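PDB 3GN3: putative protein-disulfide isomerase from Pseudomonas syringae pv. tomato, which is of unknown function but, as a putative protein-disulfide isomerase of the DsbA family, probably catalyses thiol-disulfide exchange in substrate proteins. Local coordinates for residues 52-57 against 68-73; 32-37 against 90-95. All blocks are in the same frame, centred on the assembly; numbering follows the deposited sequence.

Both contacts probably join the thioredoxin-like part of the chain to the helices inserted in it, as in DsbA relatives, but at different depths. Contact 1 is buried and purely aliphatic, with strand 48-54 meeting helix 63-73 through branched aliphatic side chains. Contact 2 lies nearer the surface, where the turn that joins helices 27-33 and 36-43 meets the end of helix 79-92 through two phenylalanine rings, an alanine methyl and a serine hydroxyl. Neither has a hydrogen bond across it. Their centres are about 13 Å apart, and Ile52 connects them by packing on Phe33 and Leu36.

Contact 1. Residues 52-57 against 68-73; sequences IRLQSQ and RCILAA
Leu54, at the end of strand 48-54, meets Ile70 and Leu71 of helix 63-73 through a single methyl group, CD1. That methyl comes within 3.8 Å of Leu71 CG and 3.9 Å of Ile70 CG2, so it sits against two successive side chains of the helix. Leu54 and Leu71 approach tip to tip: CD1 of Leu54 heads into the fork of Leu71, 4.0 Å from its CD1 and 4.1 Å from its CD2. Ile70 is met at an oblique crossing instead, and offers the short branch CG2 rather than the longer CG1 arm. In Leu54 the chi2 of 169° places CD1 anti to CA, which extends this methyl away from the strand and bridges a backbone gap of 9.0 Å between the CA atoms of Leu54 and Ile70. All three residues are buried, and the interaction is wholly apolar.

The strand end has further partners. Leu54 N is hydrogen-bonded to His143 ND1 on helix 137-150, and the flanking residues Arg53 and Gln55 make backbone hydrogen bonds with strand 16-22. Contact 1 thus packs a strand of the thioredoxin-like sheet against the first helix of what is probably the helical insertion, as in the DsbA family, with Ala139 and His143 of helix 137-150 against Leu71 and Val86 and Met87 of helix 79-92 against Ile70.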
loop_
_atom_site.group_PDB
_atom_site.type_symbol
_atom_site.label_atom_id
_atom_site.label_comp_id
_atom_site.label_asym_id
_atom_site.label_seq_id
_atom_site.Cartn_x
_atom_site.Cartn_y
_atom_site.Cartn_z
ATOM N N ILE A 52 17.898 -0.627 -9.415
ATOM C CA ILE A 52 17.245 -1.920 -9.335
ATOM C C ILE A 52 16.788 -2.230 -7.888
ATOM O O ILE A 52 17.547 -2.049 -6.927
ATOM C CB ILE A 52 18.175 -3.028 -9.855
ATOM C CG1 ILE A 52 18.557 -2.732 -11.306
ATOM C CG2 ILE A 52 17.511 -4.419 -9.714
ATOM C CD1 ILE A 52 19.664 -3.618 -11.871
ATOM N N ARG A 53 15.536 -2.669 -7.740
ATOM C CA ARG A 53 15.074 -3.247 -6.476
ATOM C C ARG A 53 14.675 -4.667 -6.786
ATOM O O ARG A 53 14.162 -4.953 -7.870
ATOM C CB ARG A 53 13.880 -2.518 -5.871
ATOM C CG ARG A 53 13.801 -1.020 -6.063
ATOM C CD ARG A 53 15.065 -0.338 -5.651
ATOM N NE ARG A 53 14.882 1.044 -5.230
ATOM C CZ ARG A 53 15.842 1.743 -4.632
ATOM N NH1 ARG A 53 17.013 1.170 -4.425
ATOM N NH2 ARG A 53 15.632 2.996 -4.237
ATOM N N LEU A 54 14.903 -5.562 -5.830
ATOM C CA LEU A 54 14.667 -6.972 -6.068
ATOM C C LEU A 54 13.278 -7.381 -5.580
ATOM O O LEU A 54 12.942 -7.245 -4.398
ATOM C CB LEU A 54 15.796 -7.796 -5.431
ATOM C CG LEU A 54 17.177 -7.407 -5.987
ATOM C CD1 LEU A 54 18.274 -8.034 -5.171
ATOM C CD2 LEU A 54 17.331 -7.748 -7.476
ATOM N N GLN A 55 12.455 -7.831 -6.516
ATOM C CA GLN A 55 11.085 -8.236 -6.233
ATOM C C GLN A 55 11.058 -9.743 -6.242
ATOM O O GLN A 55 10.876 -10.361 -7.304
ATOM C CB GLN A 55 10.144 -7.686 -7.321
ATOM C CG GLN A 55 8.694 -8.227 -7.301
ATOM C CD GLN A 55 7.845 -7.585 -6.220
ATOM O OE1 GLN A 55 8.364 -6.908 -5.328
ATOM N NE2 GLN A 55 6.535 -7.778 -6.299
ATOM N N SER A 56 11.271 -10.348 -5.078
ATOM C CA SER A 56 11.274 -11.804 -4.967
ATOM C C SER A 56 9.844 -12.381 -5.078
ATOM O O SER A 56 8.993 -12.059 -4.270
ATOM C CB SER A 56 11.925 -12.183 -3.644
ATOM O OG SER A 56 12.082 -13.576 -3.530
ATOM N N GLN A 57 9.570 -13.210 -6.082
ATOM C CA GLN A 57 8.218 -13.764 -6.264
ATOM C C GLN A 57 8.124 -15.190 -5.706
ATOM O O GLN A 57 8.872 -16.072 -6.154
ATOM C CB GLN A 57 7.812 -13.763 -7.751
ATOM C CG GLN A 57 7.998 -12.428 -8.495
ATOM C CD GLN A 57 6.915 -11.405 -8.196
ATOM O OE1 GLN A 57 6.486 -11.246 -7.054
ATOM N NE2 GLN A 57 6.474 -10.701 -9.226
ATOM N N ARG A 68 19.340 -13.616 -2.508
ATOM C CA ARG A 68 20.426 -13.571 -1.524
ATOM C C ARG A 68 21.815 -13.562 -2.219
ATOM O O ARG A 68 22.685 -12.760 -1.856
ATOM C CB ARG A 68 20.298 -14.714 -0.496
ATOM C CG ARG A 68 21.123 -14.506 0.783
ATOM C CD ARG A 68 20.939 -15.644 1.801
ATOM N NE ARG A 68 21.929 -15.590 2.878
ATOM C CZ ARG A 68 21.840 -14.826 3.966
ATOM N NH1 ARG A 68 20.790 -14.045 4.160
ATOM N NH2 ARG A 68 22.818 -14.830 4.873
ATOM N N CYS A 69 22.003 -14.416 -3.229
ATOM C CA CYS A 69 23.221 -14.394 -4.037
ATOM C C CYS A 69 23.526 -13.041 -4.640
ATOM O O CYS A 69 24.703 -12.610 -4.656
ATOM C CB CYS A 69 23.121 -15.375 -5.178
ATOM S SG CYS A 69 23.170 -17.067 -4.600
ATOM N N ILE A 70 22.485 -12.378 -5.158
ATOM C CA ILE A 70 22.682 -11.090 -5.798
ATOM C C ILE A 70 23.180 -10.102 -4.762
ATOM O O ILE A 70 24.147 -9.374 -4.986
ATOM C CB ILE A 70 21.400 -10.575 -6.503
ATOM C CG1 ILE A 70 21.074 -11.468 -7.693
ATOM C CG2 ILE A 70 21.562 -9.111 -6.933
ATOM C CD1 ILE A 70 19.600 -11.506 -8.020
ATOM N N LEU A 71 22.523 -10.094 -3.614
ATOM C CA LEU A 71 22.881 -9.159 -2.569
ATOM C C LEU A 71 24.216 -9.538 -1.914
ATOM O O LEU A 71 24.936 -8.657 -1.428
ATOM C CB LEU A 71 21.743 -9.018 -1.561
ATOM C CG LEU A 71 20.586 -8.213 -2.157
ATOM C CD1 LEU A 71 19.279 -8.348 -1.338
ATOM C CD2 LEU A 71 20.979 -6.755 -2.343
ATOM N N ALA A 72 24.532 -10.835 -1.915
ATOM C CA ALA A 72 25.855 -11.323 -1.505
ATOM C C ALA A 72 26.949 -10.766 -2.417
ATOM O O ALA A 72 27.966 -10.282 -1.928
ATOM C CB ALA A 72 25.905 -12.869 -1.472
ATOM N N ALA A 73 26.734 -10.837 -3.733
ATOM C CA ALA A 73 27.661 -10.262 -4.721
ATOM C C ALA A 73 27.914 -8.777 -4.477
ATOM O O ALA A 73 29.033 -8.311 -4.617
ATOM C CB ALA A 73 27.157 -10.492 -6.132
#

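Contact 2. Residues 32-37 against 90-95; sequences AFFKLD and VASHRE
Phe33 and Ala91 mark the closest backbone approach, 8.1 Å between CA atoms, where a type I turn from Phe33 to Leu36 faces the last turn of helix 79-92. The methyl of Ala91 is the shared target of two rings: CB lies 3.7 Å from Phe34 CE2 and 4.1 Å from Phe33 CD2, oblique to both. The rings leave the backbone differently, Phe33 with CG anti to its N (chi1 172°) and Phe34 with CG beside its own N (chi1 -73°), yet they converge, and Phe33 CD2 sits 4.1 Å above the centre of the Phe34 ring. Ser92 OG comes to the edge of the Phe34 ring, near its plane and 3.9 Å from CZ; its hydrogen bond goes back into its own helix, to Thr88 O. Phe34 and Ser92 are exposed, whereas Ala91 is buried and also packs on Val30.

Phe33 also touches Met87 and Thr88 of helix 79-92, while Arg94 packs on Pro27 and Val30 of helix 27-33. The contact therefore joins the turn between helices 27-33 and 36-43, in the thioredoxin-like part, to the C-terminal end of helix 79-92, probably in the helical insertion.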
loop_
_atom_site.group_PDB
_atom_site.type_symbol
_atom_site.label_atom_id
_atom_site.label_comp_id
_atom_site.label_asym_id
_atom_site.label_seq_id
_atom_site.Cartn_x
_atom_site.Cartn_y
_atom_site.Cartn_z
ATOM N N ALA A 32 13.337 -6.544 -19.448
ATOM C CA ALA A 32 13.582 -5.166 -18.996
ATOM C C ALA A 32 15.024 -4.978 -18.515
ATOM O O ALA A 32 15.630 -3.914 -18.723
ATOM C CB ALA A 32 12.578 -4.751 -17.900
ATOM N N PHE A 33 15.572 -6.017 -17.886
ATOM C CA PHE A 33 16.920 -5.950 -17.335
ATOM C C PHE A 33 17.940 -5.661 -18.440
ATOM O O PHE A 33 18.734 -4.724 -18.341
ATOM C CB PHE A 33 17.268 -7.253 -16.597
ATOM C CG PHE A 33 18.704 -7.340 -16.170
ATOM C CD1 PHE A 33 19.177 -6.564 -15.118
ATOM C CD2 PHE A 33 19.592 -8.184 -16.845
ATOM C CE1 PHE A 33 20.510 -6.641 -14.719
ATOM C CE2 PHE A 33 20.938 -8.275 -16.449
ATOM C CZ PHE A 33 21.399 -7.502 -15.389
ATOM N N PHE A 34 17.895 -6.474 -19.490
ATOM C CA PHE A 34 18.723 -6.262 -20.672
ATOM C C PHE A 34 18.476 -4.950 -21.451
ATOM O O PHE A 34 19.146 -4.706 -22.446
ATOM C CB PHE A 34 18.657 -7.475 -21.614
ATOM C CG PHE A 34 19.408 -8.686 -21.104
ATOM C CD1 PHE A 34 20.774 -8.606 -20.794
ATOM C CD2 PHE A 34 18.763 -9.906 -20.947
ATOM C CE1 PHE A 34 21.479 -9.727 -20.315
ATOM C CE2 PHE A 34 19.463 -11.033 -20.472
ATOM C CZ PHE A 34 20.825 -10.936 -20.159
ATOM N N LYS A 35 17.559 -4.093 -20.997
ATOM C CA LYS A 35 17.359 -2.796 -21.642
ATOM C C LYS A 35 17.888 -1.650 -20.796
ATOM O O LYS A 35 17.871 -0.490 -21.229
ATOM C CB LYS A 35 15.882 -2.562 -21.966
ATOM C CG LYS A 35 15.328 -3.439 -23.090
ATOM C CD LYS A 35 13.956 -2.935 -23.561
ATOM C CE LYS A 35 13.222 -4.014 -24.322
ATOM N NZ LYS A 35 11.826 -3.626 -24.650
ATOM N N LEU A 36 18.374 -1.942 -19.596
ATOM C CA LEU A 36 18.769 -0.858 -18.705
ATOM C C LEU A 36 20.047 -0.134 -19.141
ATOM O O LEU A 36 20.194 1.068 -18.890
ATOM C CB LEU A 36 18.815 -1.312 -17.242
ATOM C CG LEU A 36 17.474 -1.760 -16.637
ATOM C CD1 LEU A 36 17.712 -2.421 -15.279
ATOM C CD2 LEU A 36 16.451 -0.608 -16.528
ATOM N N ASP A 37 20.957 -0.851 -19.813
ATOM C CA ASP A 37 22.158 -0.216 -20.391
ATOM C C ASP A 37 21.774 0.825 -21.441
ATOM O O ASP A 37 22.192 1.975 -21.328
ATOM C CB ASP A 37 23.138 -1.236 -20.978
ATOM C CG ASP A 37 23.988 -1.933 -19.912
ATOM O OD1 ASP A 37 24.597 -2.986 -20.227
ATOM O OD2 ASP A 37 24.059 -1.450 -18.759
ATOM N N VAL A 90 22.179 -15.198 -14.200
ATOM C CA VAL A 90 20.844 -15.790 -13.987
ATOM C C VAL A 90 19.946 -15.493 -15.197
ATOM O O VAL A 90 19.361 -16.404 -15.792
ATOM C CB VAL A 90 20.196 -15.320 -12.637
ATOM C CG1 VAL A 90 18.750 -15.783 -12.527
ATOM C CG2 VAL A 90 21.001 -15.837 -11.447
ATOM N N ALA A 91 19.884 -14.217 -15.573
ATOM C CA ALA A 91 19.106 -13.769 -16.734
ATOM C C ALA A 91 19.402 -14.563 -18.018
ATOM O O ALA A 91 18.469 -15.045 -18.667
ATOM C CB ALA A 91 19.299 -12.284 -16.953
ATOM N N SER A 92 20.688 -14.720 -18.358
ATOM C CA SER A 92 21.119 -15.497 -19.539
ATOM C C SER A 92 20.729 -16.961 -19.517
ATOM O O SER A 92 20.518 -17.557 -20.564
ATOM C CB SER A 92 22.623 -15.448 -19.685
ATOM O OG SER A 92 23.063 -14.114 -19.709
ATOM N N HIS A 93 20.679 -17.548 -18.327
ATOM C CA HIS A 93 20.291 -18.949 -18.172
ATOM C C HIS A 93 19.016 -19.037 -17.323
ATOM O O HIS A 93 18.908 -19.885 -16.433
ATOM C CB HIS A 93 21.425 -19.725 -17.503
ATOM C CG HIS A 93 22.716 -19.686 -18.259
ATOM N ND1 HIS A 93 23.670 -18.710 -18.053
ATOM C CD2 HIS A 93 23.215 -20.509 -19.217
ATOM C CE1 HIS A 93 24.704 -18.942 -18.842
ATOM N NE2 HIS A 93 24.454 -20.027 -19.556
ATOM N N ARG A 94 18.062 -18.152 -17.605
ATOM C CA ARG A 94 16.876 -17.985 -16.779
ATOM C C ARG A 94 16.180 -19.308 -16.522
ATOM O O ARG A 94 15.928 -19.701 -15.368
ATOM C CB ARG A 94 15.909 -16.995 -17.422
ATOM C CG ARG A 94 14.875 -16.495 -16.456
ATOM C CD ARG A 94 13.660 -15.963 -17.157
ATOM N NE ARG A 94 13.041 -16.989 -17.986
ATOM C CZ ARG A 94 12.249 -17.953 -17.534
ATOM N NH1 ARG A 94 11.964 -18.045 -16.248
ATOM N NH2 ARG A 94 11.753 -18.835 -18.374
ATOM N N GLU A 95 15.906 -20.014 -17.603
ATOM C CA GLU A 95 15.171 -21.237 -17.512
ATOM C C GLU A 95 15.797 -22.226 -16.531
ATOM O O GLU A 95 15.086 -22.942 -15.839
ATOM C CB GLU A 95 15.070 -21.837 -18.879
ATOM C CG GLU A 95 13.964 -22.816 -18.978
ATOM C CD GLU A 95 13.595 -23.063 -20.412
ATOM O OE1 GLU A 95 12.465 -22.662 -20.784
ATOM O OE2 GLU A 95 14.440 -23.624 -21.166
#